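PDB 1YJG: surface protein VspA from Borrelia turicatae, which is probably one of the switchable outer-membrane lipoprotein antigens by which this spirochaete evades host immunity, represented here by its helical core. Local coordinates for residues Val8-Ala11 with Lys12-Asp16; Leu103-Asp106 with Asp107-Asp110; Asp112-Thr115 with Ala116-Ala120. All coordinates share one frame; numbering follows the deposited sequence.

Contact 1. Residues Val8-Ala11 with Lys12-Asp16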
loop_
_atom_site.group_PDB
_atom_site.type_symbol
_atom_site.label_atom_id
_atom_site.label_comp_id
_atom_site.label_asym_id
_atom_site.label_seq_id
_atom_site.Cartn_x
_atom_site.Cartn_y
_atom_site.Cartn_z
ATOM N N VAL A 8 5.545 20.587 -0.165
ATOM C CA VAL A 8 4.465 19.758 0.347
ATOM C C VAL A 8 4.050 18.730 -0.710
ATOM O O VAL A 8 3.945 17.545 -0.412
ATOM C CB VAL A 8 3.268 20.620 0.780
ATOM C CG1 VAL A 8 1.998 19.769 1.011
ATOM C CG2 VAL A 8 3.622 21.413 2.032
ATOM N N ALA A 9 3.852 19.189 -1.943
ATOM C CA ALA A 9 3.453 18.314 -3.040
ATOM C C ALA A 9 4.463 17.171 -3.235
ATOM O O ALA A 9 4.087 15.998 -3.356
ATOM C CB ALA A 9 3.288 19.132 -4.333
ATOM N N PHE A 10 5.745 17.514 -3.226
ATOM C CA PHE A 10 6.811 16.534 -3.400
ATOM C C PHE A 10 6.833 15.521 -2.267
ATOM O O PHE A 10 7.018 14.329 -2.483
ATOM C CB PHE A 10 8.168 17.238 -3.484
ATOM C CG PHE A 10 9.291 16.321 -3.835
ATOM C CD1 PHE A 10 9.501 15.937 -5.157
ATOM C CD2 PHE A 10 10.125 15.821 -2.850
ATOM C CE1 PHE A 10 10.535 15.058 -5.481
ATOM C CE2 PHE A 10 11.165 14.949 -3.171
ATOM C CZ PHE A 10 11.368 14.561 -4.473
ATOM N N ALA A 11 6.655 16.017 -1.051
ATOM C CA ALA A 11 6.640 15.185 0.141
ATOM C C ALA A 11 5.453 14.227 0.096
ATOM O O ALA A 11 5.563 13.092 0.544
ATOM C CB ALA A 11 6.566 16.047 1.379
ATOM N N LYS A 12 4.330 14.698 -0.436
ATOM C CA LYS A 12 3.116 13.894 -0.551
ATOM C C LYS A 12 3.364 12.708 -1.471
ATOM O O LYS A 12 2.894 11.612 -1.213
ATOM C CB LYS A 12 1.975 14.696 -1.175
ATOM C CG LYS A 12 1.118 15.487 -0.221
ATOM C CD LYS A 12 0.129 16.392 -0.989
ATOM C CE LYS A 12 -0.855 15.593 -1.846
ATOM N NZ LYS A 12 -1.740 16.457 -2.698
ATOM N N SER A 13 4.077 12.970 -2.564
ATOM C CA SER A 13 4.403 11.970 -3.563
ATOM C C SER A 13 5.363 10.940 -3.031
ATOM O O SER A 13 5.228 9.753 -3.327
ATOM C CB SER A 13 5.005 12.635 -4.804
ATOM O OG SER A 13 4.008 13.336 -5.528
ATOM N N VAL A 14 6.345 11.397 -2.261
ATOM C CA VAL A 14 7.340 10.516 -1.678
ATOM C C VAL A 14 6.691 9.682 -0.570
ATOM O O VAL A 14 6.957 8.483 -0.456
ATOM C CB VAL A 14 8.558 11.307 -1.152
ATOM C CG1 VAL A 14 9.527 10.393 -0.398
ATOM C CG2 VAL A 14 9.283 11.982 -2.312
ATOM N N LYS A 15 5.840 10.316 0.232
ATOM C CA LYS A 15 5.139 9.636 1.325
ATOM C C LYS A 15 4.329 8.494 0.725
ATOM O O LYS A 15 4.323 7.378 1.243
ATOM C CB LYS A 15 4.219 10.614 2.079
ATOM C CG LYS A 15 3.474 10.034 3.298
ATOM C CD LYS A 15 4.394 9.251 4.259
ATOM C CE LYS A 15 3.603 8.682 5.441
ATOM N NZ LYS A 15 4.466 8.047 6.452
ATOM N N ASP A 16 3.658 8.794 -0.384
ATOM C CA ASP A 16 2.848 7.830 -1.099
ATOM C C ASP A 16 3.682 6.588 -1.462
ATOM O O ASP A 16 3.301 5.466 -1.154
ATOM C CB ASP A 16 2.301 8.504 -2.349
ATOM C CG ASP A 16 1.375 7.628 -3.139
ATOM O OD1 ASP A 16 1.560 7.580 -4.379
ATOM O OD2 ASP A 16 0.421 6.990 -2.620
HETATM O O HOH W 1 4.999 15.931 -6.596
#
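Phe10 and Val14 meet one turn apart on helix 2-28, a long member of the helical bundle, on the side that faces the bundle interior. The valine reaches the phenylalanine through its CG2 methyl, which lies over one face of the ring, 4.1 Å from the Phe10 ring centroid, in a CH-pi contact. The methyl is off centre, nearest the ring carbon CE2: Val14 CG2 to Phe10 CE2 is 3.6 Å. Both first torsions prepare this meeting. In Phe10, CG stands anti to the backbone N (chi1 -173°), carrying the ring out beside the valine; in Val14, chi1 of 174° sends CG1 anti to N and sets CG2 beside N, on the side of the ring. Flat and branched apolar groups suit this buried side, where Phe10 also touches Leu68, Leu78, Ile82 and Ala146, and Val14 packs on Leu68, Ile139 and Leu142. Ala11, with only a methyl, touches Val150 of helix 129-155.

Beneath the side chains the backbone follows the regular i to i+4 pattern, running from Lys12 N to Val8 O (2.9 Å) through to Lys15 N to Ala11 O (2.8 Å). Lys12, Ser13, Lys15 and Asp16 lie on the less buried flank of the helix, where polar groups are at home. The Lys12 stem runs past Val8, with Val8 CG1 4.3 Å from Lys12 CD, and its end leads away. Asp16 OD1 makes a salt bridge with Lys64 NZ of its own chain, and Asp16 OD2 a hydrogen bond with Thr19 OG1 of the second subunit, so this end of the stretch borders the dimer partner. Ser13 shares a water with Ala9: Ser13 OG lies 3.0 Å from the water oxygen, which donates a weak bond to Ala9 O.

Contact 2. Residues Leu103-Asp106 with Asp107-Asp110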
loop_
_atom_site.group_PDB
_atom_site.type_symbol
_atom_site.label_atom_id
_atom_site.label_comp_id
_atom_site.label_asym_id
_atom_site.label_seq_id
_atom_site.Cartn_x
_atom_site.Cartn_y
_atom_site.Cartn_z
ATOM N N LEU A 103 8.400 -18.230 -8.851
ATOM C CA LEU A 103 7.358 -17.336 -8.343
ATOM C C LEU A 103 6.010 -17.367 -9.044
ATOM O O LEU A 103 5.023 -16.910 -8.477
ATOM C CB LEU A 103 7.879 -15.887 -8.365
ATOM C CG LEU A 103 9.158 -15.620 -7.572
ATOM C CD1 LEU A 103 9.597 -14.148 -7.694
ATOM C CD2 LEU A 103 8.964 -15.997 -6.115
ATOM N N GLY A 104 5.966 -17.886 -10.264
ATOM C CA GLY A 104 4.730 -17.953 -11.025
ATOM C C GLY A 104 4.126 -19.340 -11.127
ATOM O O GLY A 104 3.124 -19.511 -11.812
ATOM N N LYS A 105 4.719 -20.317 -10.448
ATOM C CA LYS A 105 4.222 -21.693 -10.491
ATOM C C LYS A 105 2.951 -21.855 -9.653
ATOM O O LYS A 105 2.595 -20.981 -8.851
ATOM C CB LYS A 105 5.302 -22.701 -10.071
ATOM C CG LYS A 105 5.801 -22.570 -8.629
ATOM C CD LYS A 105 6.342 -23.908 -8.085
ATOM C CE LYS A 105 7.817 -23.848 -7.691
ATOM N NZ LYS A 105 8.064 -24.454 -6.345
ATOM N N ASP A 106 2.285 -22.986 -9.846
ATOM C CA ASP A 106 1.035 -23.288 -9.148
ATOM C C ASP A 106 1.141 -23.472 -7.637
ATOM O O ASP A 106 0.152 -23.298 -6.938
ATOM C CB ASP A 106 0.377 -24.539 -9.760
ATOM C CG ASP A 106 -0.883 -24.212 -10.532
ATOM O OD1 ASP A 106 -1.936 -24.805 -10.214
ATOM O OD2 ASP A 106 -0.920 -23.378 -11.468
ATOM N N ASP A 107 2.317 -23.819 -7.128
ATOM C CA ASP A 107 2.470 -24.027 -5.694
ATOM C C ASP A 107 3.744 -23.396 -5.146
ATOM O O ASP A 107 4.729 -24.091 -4.894
ATOM C CB ASP A 107 2.440 -25.533 -5.397
ATOM C CG ASP A 107 2.274 -25.841 -3.918
ATOM O OD1 ASP A 107 2.570 -26.988 -3.508
ATOM O OD2 ASP A 107 1.864 -25.002 -3.095
ATOM N N VAL A 108 3.716 -22.076 -4.957
ATOM C CA VAL A 108 4.870 -21.357 -4.427
ATOM C C VAL A 108 4.849 -21.530 -2.919
ATOM O O VAL A 108 3.976 -20.981 -2.241
ATOM C CB VAL A 108 4.835 -19.859 -4.782
ATOM C CG1 VAL A 108 6.018 -19.133 -4.153
ATOM C CG2 VAL A 108 4.812 -19.674 -6.294
ATOM N N LYS A 109 5.800 -22.313 -2.408
ATOM C CA LYS A 109 5.912 -22.580 -0.976
ATOM C C LYS A 109 6.270 -21.322 -0.189
ATOM O O LYS A 109 6.901 -20.402 -0.717
ATOM C CB LYS A 109 6.915 -23.711 -0.708
ATOM C CG LYS A 109 6.356 -25.116 -1.019
ATOM C CD LYS A 109 7.166 -26.251 -0.381
ATOM C CE LYS A 109 6.890 -26.414 1.125
ATOM N NZ LYS A 109 5.572 -27.080 1.419
ATOM N N ASP A 110 5.861 -21.315 1.078
ATOM C CA ASP A 110 6.075 -20.206 2.007
ATOM C C ASP A 110 7.502 -19.655 2.041
ATOM O O ASP A 110 7.698 -18.445 1.970
ATOM C CB ASP A 110 5.651 -20.620 3.435
ATOM C CG ASP A 110 4.133 -20.708 3.601
ATOM O OD1 ASP A 110 3.395 -20.328 2.662
ATOM O OD2 ASP A 110 3.588 -21.159 4.633
HETATM O O HOH W 2 8.343 -22.770 -3.999
HETATM O O HOH W 3 0.900 -20.698 -6.152
#
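The loop joining helices 100-103 and 110-117 turns back on itself so that Lys105 and Val108 meet, and the Val108 CG2 methyl fills the inside of the bend. This methyl sits 3.5 Å from Leu103 O and about as close to the carbonyl oxygen of Lys105; a compact branched side chain suits this buried inner side. Lys105 comes across it at a slant, its CG 3.8 Å from Val108 CG2. That CG lies between backbone N and carbonyl carbon (chi1 63°), which turns the aliphatic chain over the following backbone: Lys105 CD passes 3.6 Å from Asp107 O.

No direct hydrogen bond spans the two halves; water does that work. One water accepts from Lys105 NZ (2.9 Å from NZ to the water oxygen) and from Lys109 N. A second donates to Lys105 O, and more weakly to Asp106 O, while weakly accepting from Val108 N. The two carboxylates part ways: Asp106 OD1 forms a salt bridge with Lys46 of the second subunit, whereas Asp107 OD2 ties the turn to Lys46 N of its own chain. Val108 is also held by backbone hydrogen bonding to Asn47. Such is a connecting loop between two short helices, with an apolar valine inside and water bridges standing in for direct hydrogen bonds, ending at Lys109 in the N-cap position of helix 110-117.

Contact 3. Residues Asp112-Thr115 with Ala116-Ala120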
loop_
_atom_site.group_PDB
_atom_site.type_symbol
_atom_site.label_atom_id
_atom_site.label_comp_id
_atom_site.label_asym_id
_atom_site.label_seq_id
_atom_site.Cartn_x
_atom_site.Cartn_y
_atom_site.Cartn_z
ATOM N N ASP A 112 9.855 -19.886 -0.208
ATOM C CA ASP A 112 10.191 -19.247 -1.479
ATOM C C ASP A 112 9.479 -17.896 -1.647
ATOM O O ASP A 112 10.022 -16.990 -2.279
ATOM C CB ASP A 112 9.934 -20.188 -2.653
ATOM C CG ASP A 112 10.788 -21.443 -2.569
ATOM O OD1 ASP A 112 12.027 -21.311 -2.662
ATOM O OD2 ASP A 112 10.316 -22.591 -2.379
ATOM N N ALA A 113 8.280 -17.762 -1.084
ATOM C CA ALA A 113 7.538 -16.511 -1.163
ATOM C C ALA A 113 8.313 -15.488 -0.334
ATOM O O ALA A 113 8.396 -14.334 -0.699
ATOM C CB ALA A 113 6.135 -16.668 -0.634
ATOM N N LYS A 114 8.912 -15.943 0.762
ATOM C CA LYS A 114 9.684 -15.083 1.641
ATOM C C LYS A 114 10.963 -14.574 0.971
ATOM O O LYS A 114 11.378 -13.440 1.226
ATOM C CB LYS A 114 9.977 -15.794 2.956
ATOM C CG LYS A 114 8.746 -15.902 3.832
ATOM C CD LYS A 114 8.956 -16.860 4.986
ATOM C CE LYS A 114 7.834 -16.714 6.016
ATOM N NZ LYS A 114 7.304 -18.016 6.478
ATOM N N THR A 115 11.579 -15.388 0.110
ATOM C CA THR A 115 12.798 -14.957 -0.588
ATOM C C THR A 115 12.470 -13.844 -1.582
ATOM O O THR A 115 13.369 -13.206 -2.124
ATOM C CB THR A 115 13.504 -16.099 -1.346
ATOM O OG1 THR A 115 12.706 -16.523 -2.461
ATOM C CG2 THR A 115 13.693 -17.348 -0.458
ATOM N N ALA A 116 11.187 -13.628 -1.842
ATOM C CA ALA A 116 10.775 -12.582 -2.759
ATOM C C ALA A 116 10.306 -11.301 -2.080
ATOM O O ALA A 116 10.802 -10.229 -2.422
ATOM C CB ALA A 116 9.688 -13.097 -3.714
ATOM N N ILE A 117 9.392 -11.408 -1.106
ATOM C CA ILE A 117 8.818 -10.229 -0.419
ATOM C C ILE A 117 8.873 -10.100 1.110
ATOM O O ILE A 117 8.179 -9.233 1.667
ATOM C CB ILE A 117 7.319 -10.118 -0.832
ATOM C CG1 ILE A 117 6.466 -11.195 -0.132
ATOM C CG2 ILE A 117 7.162 -10.249 -2.340
ATOM C CD1 ILE A 117 4.970 -11.101 -0.431
ATOM N N ASP A 118 9.662 -10.926 1.789
ATOM C CA ASP A 118 9.772 -10.876 3.252
ATOM C C ASP A 118 11.183 -10.436 3.664
ATOM O O ASP A 118 12.102 -11.232 3.684
ATOM C CB ASP A 118 9.409 -12.245 3.867
ATOM C CG ASP A 118 9.070 -12.149 5.359
ATOM O OD1 ASP A 118 8.252 -12.942 5.847
ATOM O OD2 ASP A 118 9.565 -11.308 6.123
ATOM N N ILE A 119 11.333 -9.159 3.997
ATOM C CA ILE A 119 12.626 -8.601 4.384
ATOM C C ILE A 119 13.071 -8.994 5.789
ATOM O O ILE A 119 14.258 -8.983 6.083
ATOM C CB ILE A 119 12.625 -7.035 4.267
ATOM C CG1 ILE A 119 11.746 -6.387 5.339
ATOM C CG2 ILE A 119 12.191 -6.563 2.872
ATOM C CD1 ILE A 119 12.045 -4.895 5.535
ATOM N N ALA A 120 12.119 -9.331 6.652
ATOM C CA ALA A 120 12.415 -9.699 8.031
ATOM C C ALA A 120 12.774 -11.165 8.255
ATOM O O ALA A 120 13.423 -11.489 9.255
ATOM C CB ALA A 120 11.231 -9.318 8.920
#
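This is a local contact through the C-terminal turn of helix 110-117, a short helix lying against helix 48-69 of the bundle, and its side-chain part is carried by Lys114 and Asp118. The two lie side by side, pointing the same way. Methylene meets methylene, with Lys114 CB 3.7 Å from Asp118 CB, and the carboxylate comes alongside the lysine stem, Asp118 OD1 being 3.6 Å from Lys114 CG. The charged ends do not meet: Lys114 NZ stays 5.2 Å from Asp118 OD1, so any attraction is through space and probably modest. In Asp118, chi1 of -162° swings the carboxyl group away from the residue's own N; its OD2 weakly accepts from Ala120 N, as in an Asx turn, and from Asp121 N.

The backbone tightens here. Ala113 O receives two donors: Ile117 N lies 3.1 Å from Ala113 O, nearly on the line of the carbonyl, while Ala116 N, at the same distance, stands well above the carbonyl plane. Asp118 N then bonds to Lys114 O. Apolar Ala113, Ala116 and Ile117 suit the inner side, all three touching Ile51, while Ile117 also reaches Ile24 of helix 2-28. The Thr115 backbone hydrogen-bonds to Lys127 and Ala129, further along the chain, and Lys127 NZ donates to Thr115 OG1 and makes a salt bridge with Asp112 OD1. With chi1 at 68°, Thr115 OG1 is folded back over the preceding turn, where it donates to Asp112 O at 2.7 Å.

How the contacts relate
Contacts 2 and 3 are neighbours, their centres 12 Å apart: Leu103 CD2 packs on Ala116 CB at 3.8 Å, so the loop and the short helix it leads into share apolar ground. Contact 1 lies on the opposite side of the chain's centre. Contact 2 is the most peripheral, with exposed Lys105 and Asp106; contact 3 has four of its seven touching residues buried, and contact 1 sets buried Phe10 and Val14 beside exposed Lys12. Regular helix hydrogen bonding and a ring-methyl contact mark contact 1, a doubled acceptor at a helix end marks contact 3, and water bridges replace direct bonds in contact 2. Contacts 1 and 2 reach the second subunit; contact 3 does not, but its Ile117 touches helix 2-28, which carries contact 1.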